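Local coordinates for protein COMB10 (Helicobacter pylori, PDB 2BHV) that is a VirB10-like core subunit of the Com type IV secretion system, probably part of its envelope-spanning channel, at residues Ile42-Ile53 and Val64-His75. Sequence-based numbering, arbitrary orientation.
Sequences ITADKMIPAFLI and VIAQVESDIFAH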
# COMPACT_ATOMS: atom_id res chain seq x y z
N ILE A 42 -29.99 -12.68 25.68
CA ILE A 42 -28.86 -11.77 25.70
C ILE A 42 -29.18 -10.65 24.75
O ILE A 42 -29.54 -10.88 23.59
CB ILE A 42 -27.56 -12.47 25.31
CG1 ILE A 42 -27.21 -13.55 26.35
CG2 ILE A 42 -26.42 -11.46 25.19
CD1 ILE A 42 -26.02 -14.43 25.97
N THR A 43 -29.08 -9.42 25.24
CA THR A 43 -29.37 -8.25 24.43
C THR A 43 -28.32 -8.06 23.34
O THR A 43 -27.12 -8.29 23.56
CB THR A 43 -29.38 -6.99 25.30
OG1 THR A 43 -30.33 -7.17 26.36
CG2 THR A 43 -29.72 -5.72 24.47
N ALA A 44 -28.78 -7.65 22.17
CA ALA A 44 -27.89 -7.18 21.11
C ALA A 44 -26.77 -6.28 21.67
O ALA A 44 -27.00 -5.44 22.55
CB ALA A 44 -28.69 -6.45 20.03
N ASP A 45 -25.56 -6.49 21.16
CA ASP A 45 -24.39 -5.73 21.56
C ASP A 45 -24.01 -5.83 23.04
O ASP A 45 -23.35 -4.94 23.59
CB ASP A 45 -24.52 -4.26 21.14
CG ASP A 45 -24.98 -4.11 19.71
OD1 ASP A 45 -24.25 -4.56 18.79
OD2 ASP A 45 -26.08 -3.55 19.49
N LYS A 46 -24.43 -6.91 23.70
CA LYS A 46 -23.76 -7.29 24.93
C LYS A 46 -22.33 -7.58 24.51
O LYS A 46 -22.09 -8.06 23.39
CB LYS A 46 -24.38 -8.54 25.55
CG LYS A 46 -24.66 -8.42 27.05
CD LYS A 46 -23.45 -8.76 27.92
CE LYS A 46 -23.63 -8.27 29.35
NZ LYS A 46 -24.86 -8.81 29.99
N MET A 47 -21.37 -7.27 25.37
CA MET A 47 -19.99 -7.53 25.06
C MET A 47 -19.58 -8.73 25.87
O MET A 47 -19.40 -8.61 27.08
CB MET A 47 -19.11 -6.33 25.43
CG MET A 47 -19.49 -5.03 24.78
SD MET A 47 -18.89 -4.94 23.09
CE MET A 47 -20.38 -5.32 22.20
N ILE A 48 -19.46 -9.88 25.21
CA ILE A 48 -18.98 -11.09 25.87
C ILE A 48 -17.45 -11.15 25.76
O ILE A 48 -16.92 -11.46 24.70
CB ILE A 48 -19.58 -12.34 25.24
CG1 ILE A 48 -21.10 -12.28 25.28
CG2 ILE A 48 -19.08 -13.59 25.94
CD1 ILE A 48 -21.75 -13.17 24.26
N PRO A 49 -16.75 -10.85 26.85
CA PRO A 49 -15.31 -10.84 26.79
C PRO A 49 -14.73 -12.26 26.76
O PRO A 49 -15.16 -13.13 27.52
CB PRO A 49 -14.91 -10.12 28.07
CG PRO A 49 -16.01 -10.43 29.00
CD PRO A 49 -17.25 -10.53 28.20
N ALA A 50 -13.79 -12.49 25.86
CA ALA A 50 -13.16 -13.79 25.73
C ALA A 50 -11.72 -13.63 25.28
O ALA A 50 -11.34 -12.59 24.73
CB ALA A 50 -13.94 -14.66 24.74
N PHE A 51 -10.92 -14.65 25.54
CA PHE A 51 -9.57 -14.70 25.02
C PHE A 51 -9.40 -15.92 24.13
O PHE A 51 -10.06 -16.94 24.35
CB PHE A 51 -8.53 -14.69 26.15
CG PHE A 51 -8.57 -15.90 27.07
CD1 PHE A 51 -7.82 -17.04 26.79
CD2 PHE A 51 -9.33 -15.88 28.24
CE1 PHE A 51 -7.84 -18.14 27.63
CE2 PHE A 51 -9.36 -16.98 29.08
CZ PHE A 51 -8.61 -18.11 28.78
N LEU A 52 -8.53 -15.80 23.12
CA LEU A 52 -8.32 -16.88 22.16
C LEU A 52 -7.36 -17.91 22.68
O LEU A 52 -6.27 -17.57 23.12
CB LEU A 52 -7.77 -16.32 20.86
CG LEU A 52 -8.60 -15.32 20.06
CD1 LEU A 52 -7.85 -14.97 18.78
CD2 LEU A 52 -9.99 -15.87 19.73
N ILE A 53 -7.78 -19.18 22.62
CA ILE A 53 -6.94 -20.32 22.99
C ILE A 53 -6.13 -20.74 21.77
O ILE A 53 -5.02 -21.21 21.90
CB ILE A 53 -7.78 -21.50 23.52
CG1 ILE A 53 -8.44 -21.11 24.84
CG2 ILE A 53 -6.94 -22.74 23.71
CD1 ILE A 53 -9.68 -21.92 25.17
N VAL A 64 -11.15 -21.76 15.38
CA VAL A 64 -10.69 -20.97 16.51
C VAL A 64 -11.48 -21.30 17.76
O VAL A 64 -12.69 -21.52 17.69
CB VAL A 64 -10.77 -19.43 16.23
CG1 VAL A 64 -12.20 -18.97 16.01
CG2 VAL A 64 -10.15 -18.65 17.35
N ILE A 65 -10.79 -21.36 18.89
CA ILE A 65 -11.45 -21.59 20.17
C ILE A 65 -11.16 -20.41 21.10
O ILE A 65 -10.00 -20.05 21.33
CB ILE A 65 -10.99 -22.90 20.81
CG1 ILE A 65 -11.18 -24.07 19.85
CG2 ILE A 65 -11.74 -23.15 22.12
CD1 ILE A 65 -10.39 -25.30 20.24
N ALA A 66 -12.21 -19.81 21.64
CA ALA A 66 -12.07 -18.77 22.64
C ALA A 66 -12.68 -19.23 23.98
O ALA A 66 -13.48 -20.17 24.04
CB ALA A 66 -12.72 -17.51 22.18
N GLN A 67 -12.29 -18.55 25.05
CA GLN A 67 -12.83 -18.84 26.35
C GLN A 67 -13.45 -17.62 27.01
O GLN A 67 -12.81 -16.59 27.13
CB GLN A 67 -11.75 -19.41 27.24
CG GLN A 67 -12.33 -20.05 28.45
CD GLN A 67 -11.29 -20.57 29.37
OE1 GLN A 67 -11.11 -20.04 30.46
NE2 GLN A 67 -10.59 -21.61 28.95
N VAL A 68 -14.69 -17.74 27.45
CA VAL A 68 -15.44 -16.62 28.02
C VAL A 68 -14.87 -16.24 29.38
O VAL A 68 -14.59 -17.11 30.20
CB VAL A 68 -16.94 -16.94 28.12
CG1 VAL A 68 -17.70 -15.74 28.61
CG2 VAL A 68 -17.48 -17.36 26.77
N GLU A 69 -14.71 -14.94 29.61
CA GLU A 69 -13.97 -14.47 30.78
C GLU A 69 -14.80 -14.20 32.04
O GLU A 69 -14.24 -14.04 33.11
CB GLU A 69 -13.14 -13.25 30.43
CG GLU A 69 -12.00 -13.57 29.51
CD GLU A 69 -11.09 -12.41 29.29
OE1 GLU A 69 -10.46 -11.95 30.25
OE2 GLU A 69 -11.00 -11.94 28.14
N SER A 70 -16.12 -14.16 31.90
CA SER A 70 -17.01 -13.89 33.04
C SER A 70 -18.43 -14.30 32.72
O SER A 70 -18.80 -14.41 31.55
CB SER A 70 -16.98 -12.40 33.40
OG SER A 70 -17.21 -11.60 32.26
N ASP A 71 -19.23 -14.54 33.76
CA ASP A 71 -20.62 -14.93 33.60
C ASP A 71 -21.40 -13.93 32.76
O ASP A 71 -21.28 -12.72 32.95
CB ASP A 71 -21.30 -15.08 34.95
CG ASP A 71 -20.80 -16.27 35.73
OD1 ASP A 71 -20.44 -17.29 35.11
OD2 ASP A 71 -20.79 -16.18 36.97
N ILE A 72 -22.21 -14.44 31.84
CA ILE A 72 -23.08 -13.61 31.03
C ILE A 72 -24.53 -13.81 31.48
O ILE A 72 -25.08 -14.89 31.34
CB ILE A 72 -22.91 -13.88 29.52
CG1 ILE A 72 -21.43 -13.94 29.15
CG2 ILE A 72 -23.66 -12.82 28.70
CD1 ILE A 72 -20.63 -12.69 29.47
N PHE A 73 -25.12 -12.75 32.03
CA PHE A 73 -26.45 -12.81 32.59
C PHE A 73 -27.49 -12.45 31.55
O PHE A 73 -27.22 -11.66 30.66
CB PHE A 73 -26.57 -11.85 33.77
CG PHE A 73 -25.83 -12.30 35.00
CD1 PHE A 73 -26.42 -13.21 35.88
CD2 PHE A 73 -24.56 -11.81 35.28
CE1 PHE A 73 -25.75 -13.63 37.02
CE2 PHE A 73 -23.88 -12.23 36.41
CZ PHE A 73 -24.48 -13.14 37.29
N ALA A 74 -28.67 -13.04 31.66
CA ALA A 74 -29.79 -12.65 30.81
C ALA A 74 -30.24 -11.23 31.12
O ALA A 74 -30.18 -10.79 32.26
CB ALA A 74 -30.95 -13.63 30.96
N HIS A 75 -30.69 -10.52 30.09
CA HIS A 75 -31.06 -9.11 30.20
C HIS A 75 -31.90 -8.77 31.44
O HIS A 75 -31.78 -7.68 32.00
CB HIS A 75 -31.80 -8.67 28.94
CG HIS A 75 -32.31 -7.27 29.00
ND1 HIS A 75 -31.50 -6.17 28.80
CD2 HIS A 75 -33.56 -6.78 29.21
CE1 HIS A 75 -32.23 -5.06 28.90
NE2 HIS A 75 -33.48 -5.41 29.14
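Strands 48-52 and 64-68 pair antiparallel, with Phe51 and Gln67 as the hydrogen-bonded pair: Gln67 N gives its hydrogen to Phe51 O at 2.8 Å, in the carbonyl plane, and Phe51 N returns one to Gln67 O. Ile53 N to Ile65 O and Glu69 N to Pro49 O extend the pairing at its two ends.

On the face carrying Phe51, the ring and the Gln67 side chain run side by side in the same direction. Gln67 CB sits over one ring face, 4.0 Å from the centroid, in a CH-pi contact, while the amide plane is turned 57° from the ring. Glu69 CG reaches the ring edge at CD2, in plane. With chi1 at 64°, Phe51 CG is placed between its own backbone N and carbonyl carbon, and the ring lies against strand 64-68, at Gln67. Ile53 CD1 packs on Gln67 CB, and Glu69 OE1 forms a salt bridge with Arg221.

The other face is aliphatic and buried: Ala50 CB meets Ala66 CB at 4.0 Å, and Leu52 CD2 touches Val64 CG2. Ile48 CG2 reaches Val68 CG1 at 3.7 Å and also meets Ile72, which crosses Ile48 at about a right angle. Beyond the paired strands, Ile72 CG2 contacts Ile42 CD1 at 4.0 Å and the chain of Lys46, the last residue of the type II turn Thr43-Lys46.

This is an antiparallel strand pair within the large mixed sheet of the periplasmic domain, strand 48-52 lying between strands 62-68 and 221-226.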